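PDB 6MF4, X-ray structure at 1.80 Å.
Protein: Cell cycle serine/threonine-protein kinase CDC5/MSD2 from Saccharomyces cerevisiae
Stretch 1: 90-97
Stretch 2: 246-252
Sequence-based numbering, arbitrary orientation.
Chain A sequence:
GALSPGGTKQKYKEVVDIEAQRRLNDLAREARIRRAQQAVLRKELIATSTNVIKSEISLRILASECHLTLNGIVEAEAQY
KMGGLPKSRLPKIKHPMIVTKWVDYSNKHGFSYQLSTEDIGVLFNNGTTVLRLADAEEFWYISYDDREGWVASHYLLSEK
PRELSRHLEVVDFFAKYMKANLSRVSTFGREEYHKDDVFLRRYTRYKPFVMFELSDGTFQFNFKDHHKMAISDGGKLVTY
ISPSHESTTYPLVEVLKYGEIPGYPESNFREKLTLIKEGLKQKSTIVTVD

Stretch 1 (90-97) LPKIKHPM
Stretch 2 246-252: ESTTYPL

The most unusual feature of this contact is that one short hydrogen bond, made by side chains alone, is the only hydrogen bond between a segment with three prolines or proline neighbors' worth of extended chain, 90-97, and a strand at least 152 residues away in sequence. His 95 ND1 lies 2.6 Å from Thr 249 OG1, with an angle of 133°, and either atom could be the donor. No backbone-to-backbone hydrogen bond joins the stretches, so 90-97 does not extend a sheet from the strand.

That opening sentence is garbled, so here is the complete text to use instead:

The most unusual feature of this contact is that one short hydrogen bond, made by side chains alone, is the only hydrogen bond between a segment with two prolines and a strand at least 152 residues away in sequence. His 95 ND1 lies 2.6 Å from Thr 249 OG1, with an angle of 133°, and either atom could be the donor. No backbone-to-backbone hydrogen bond joins the stretches, so 90-97 does not extend a sheet from the strand.

Stretch 1 has no regular helix or strand, yet it is extended: phi runs from -59° at Met 97 to -83° at Pro 96, except at Lys 94 (-137°), and psi from 118° at Ile 93 to 167° at Pro 96. Residues 247-251 form a strand, with phi/psi near -106/130 at Ser 247, -142/136 at Thr 248, -116/135 at Thr 249, -134/154 at Tyr 250 and -60/135 at Pro 251. Pro 251 is also the N-cap of a helix that Leu 252 enters at -59/-41. The register pairs Pro 91 with Pro 251 (CA to CA 7.0 Å) and His 95 with Thr 249 (CA to CA 6.2 Å); as numbering rises in one stretch it falls in the other, so the chains run antiparallel. Together they bury 343 Å².

The CA-to-CB bonds alternate along the strand: those of Ser 247 and Thr 249 point toward stretch 1, those of Thr 248 and Tyr 250 away, and that of Pro 251 sideways. Thr 249 (chi1 -62°, m) is the most covered residue, at 84 Å². Its hydroxyl meets the histidine and also hydrogen-bonds elsewhere in the structure; its methyl carbon CG2 sits 4.0 Å from Lys 94 O.

The CA-to-CB bond of His 95 points sideways, but chi1 of -83° (m) and chi2 of -34° bring the ring to the strand. Thr 249 OG1 lies at the ring edge, near its plane, though off the ideal direction at ND1, so the hydrogen bond is short but bent. Thr 248 CA also lies at the edge, 3.8 Å from His 95 CE1, whereas Ser 247 OG (chi1 178°, t) sits over one face, 3.6 Å from His 95 CE1.

Ile 93 and the prolines supply the apolar packing. Ile 93 (chi1 -79°, m; chi2 102°, between wells) places CG2 3.9 Å from Thr 249 O and 4.0 Å from Thr 249 CB, and CD1 4.1 Å from Pro 251 CD, bridging the two residues. Farther along, Pro 91 CG (C-gamma endo pucker) approaches Pro 251 CB (C-gamma exo) at 4.5 Å, a loose van der Waals contact.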

# COMPACT_ATOMS: atom_id res chain seq x y z
N LEU A 90 6.34 22.76 4.46
CA LEU A 90 5.22 21.95 4.01
C LEU A 90 5.67 20.73 3.22
O LEU A 90 6.73 20.74 2.60
CB LEU A 90 4.27 22.80 3.16
CG LEU A 90 3.11 23.48 3.91
CD1 LEU A 90 3.53 23.97 5.29
CD2 LEU A 90 2.55 24.63 3.09
N PRO A 91 4.86 19.66 3.25
CA PRO A 91 5.20 18.43 2.54
C PRO A 91 5.35 18.65 1.04
O PRO A 91 4.43 19.15 0.40
CB PRO A 91 4.02 17.50 2.84
CG PRO A 91 2.90 18.41 3.22
CD PRO A 91 3.54 19.56 3.91
N LYS A 92 6.51 18.30 0.50
CA LYS A 92 6.71 18.35 -0.94
C LYS A 92 5.73 17.38 -1.59
O LYS A 92 5.63 16.22 -1.16
CB LYS A 92 8.14 18.01 -1.31
N ILE A 93 5.00 17.84 -2.60
CA ILE A 93 3.99 17.00 -3.22
C ILE A 93 4.65 15.97 -4.13
O ILE A 93 5.31 16.31 -5.11
CB ILE A 93 2.96 17.84 -4.00
CG1 ILE A 93 1.94 18.46 -3.03
CG2 ILE A 93 2.19 16.99 -5.00
CD1 ILE A 93 2.18 19.91 -2.73
N LYS A 94 4.45 14.71 -3.77
CA LYS A 94 5.04 13.58 -4.47
C LYS A 94 3.99 12.49 -4.62
O LYS A 94 3.39 12.07 -3.64
CB LYS A 94 6.26 13.06 -3.71
CG LYS A 94 7.03 11.96 -4.42
N HIS A 95 3.75 12.06 -5.86
CA HIS A 95 2.81 10.98 -6.10
C HIS A 95 3.34 9.69 -5.47
O HIS A 95 4.50 9.32 -5.69
CB HIS A 95 2.58 10.77 -7.60
CG HIS A 95 1.57 11.71 -8.20
ND1 HIS A 95 0.46 12.14 -7.51
CD2 HIS A 95 1.50 12.28 -9.42
CE1 HIS A 95 -0.25 12.95 -8.29
NE2 HIS A 95 0.36 13.05 -9.45
N PRO A 96 2.51 9.00 -4.68
CA PRO A 96 2.98 7.75 -4.08
C PRO A 96 2.86 6.57 -5.03
O PRO A 96 2.20 6.66 -6.06
CB PRO A 96 2.05 7.57 -2.88
CG PRO A 96 0.77 8.14 -3.35
CD PRO A 96 1.14 9.33 -4.22
N MET A 97 3.51 5.48 -4.66
CA MET A 97 3.28 4.18 -5.26
C MET A 97 1.81 3.82 -5.07
O MET A 97 1.27 4.05 -3.99
CB MET A 97 4.16 3.12 -4.61
CG MET A 97 4.23 1.80 -5.35
SD MET A 97 4.91 1.94 -7.01
CE MET A 97 6.23 3.13 -6.77
N GLU A 246 -7.53 9.31 -12.99
CA GLU A 246 -6.84 10.59 -12.92
C GLU A 246 -6.32 10.78 -11.50
O GLU A 246 -7.11 10.79 -10.55
CB GLU A 246 -7.77 11.74 -13.32
CG GLU A 246 -8.24 11.69 -14.77
CD GLU A 246 -7.73 12.86 -15.59
OE1 GLU A 246 -7.92 14.02 -15.16
OE2 GLU A 246 -7.13 12.62 -16.66
N SER A 247 -5.01 10.92 -11.37
CA SER A 247 -4.35 10.98 -10.07
C SER A 247 -3.91 12.40 -9.72
O SER A 247 -3.25 13.07 -10.52
CB SER A 247 -3.15 10.04 -10.05
OG SER A 247 -2.46 10.11 -8.82
N THR A 248 -4.27 12.84 -8.52
CA THR A 248 -3.89 14.16 -8.03
C THR A 248 -3.57 14.10 -6.54
O THR A 248 -4.31 13.47 -5.78
CB THR A 248 -5.01 15.19 -8.28
OG1 THR A 248 -6.27 14.60 -7.95
CG2 THR A 248 -5.03 15.61 -9.74
N THR A 249 -2.48 14.74 -6.14
CA THR A 249 -2.02 14.69 -4.75
C THR A 249 -2.07 16.07 -4.11
O THR A 249 -1.65 17.06 -4.71
CB THR A 249 -0.59 14.13 -4.68
OG1 THR A 249 -0.58 12.79 -5.19
CG2 THR A 249 -0.06 14.13 -3.25
N TYR A 250 -2.59 16.11 -2.88
CA TYR A 250 -2.72 17.35 -2.12
C TYR A 250 -2.23 17.16 -0.69
O TYR A 250 -2.26 16.05 -0.16
CB TYR A 250 -4.18 17.81 -2.07
CG TYR A 250 -4.86 17.95 -3.41
CD1 TYR A 250 -5.49 16.86 -4.00
CD2 TYR A 250 -4.88 19.16 -4.08
CE1 TYR A 250 -6.12 16.98 -5.22
CE2 TYR A 250 -5.51 19.30 -5.30
CZ TYR A 250 -6.13 18.20 -5.87
OH TYR A 250 -6.75 18.33 -7.09
N PRO A 251 -1.78 18.26 -0.05
CA PRO A 251 -1.68 18.21 1.41
C PRO A 251 -3.06 17.94 2.00
O PRO A 251 -4.03 18.56 1.56
CB PRO A 251 -1.17 19.61 1.79
CG PRO A 251 -0.51 20.12 0.55
CD PRO A 251 -1.29 19.54 -0.59
N LEU A 252 -3.15 17.03 2.96
CA LEU A 252 -4.44 16.66 3.52
C LEU A 252 -5.13 17.87 4.14
O LEU A 252 -6.34 18.04 4.00
CB LEU A 252 -4.27 15.55 4.57
CG LEU A 252 -5.52 15.11 5.32
CD1 LEU A 252 -6.62 14.67 4.36
CD2 LEU A 252 -5.19 13.99 6.29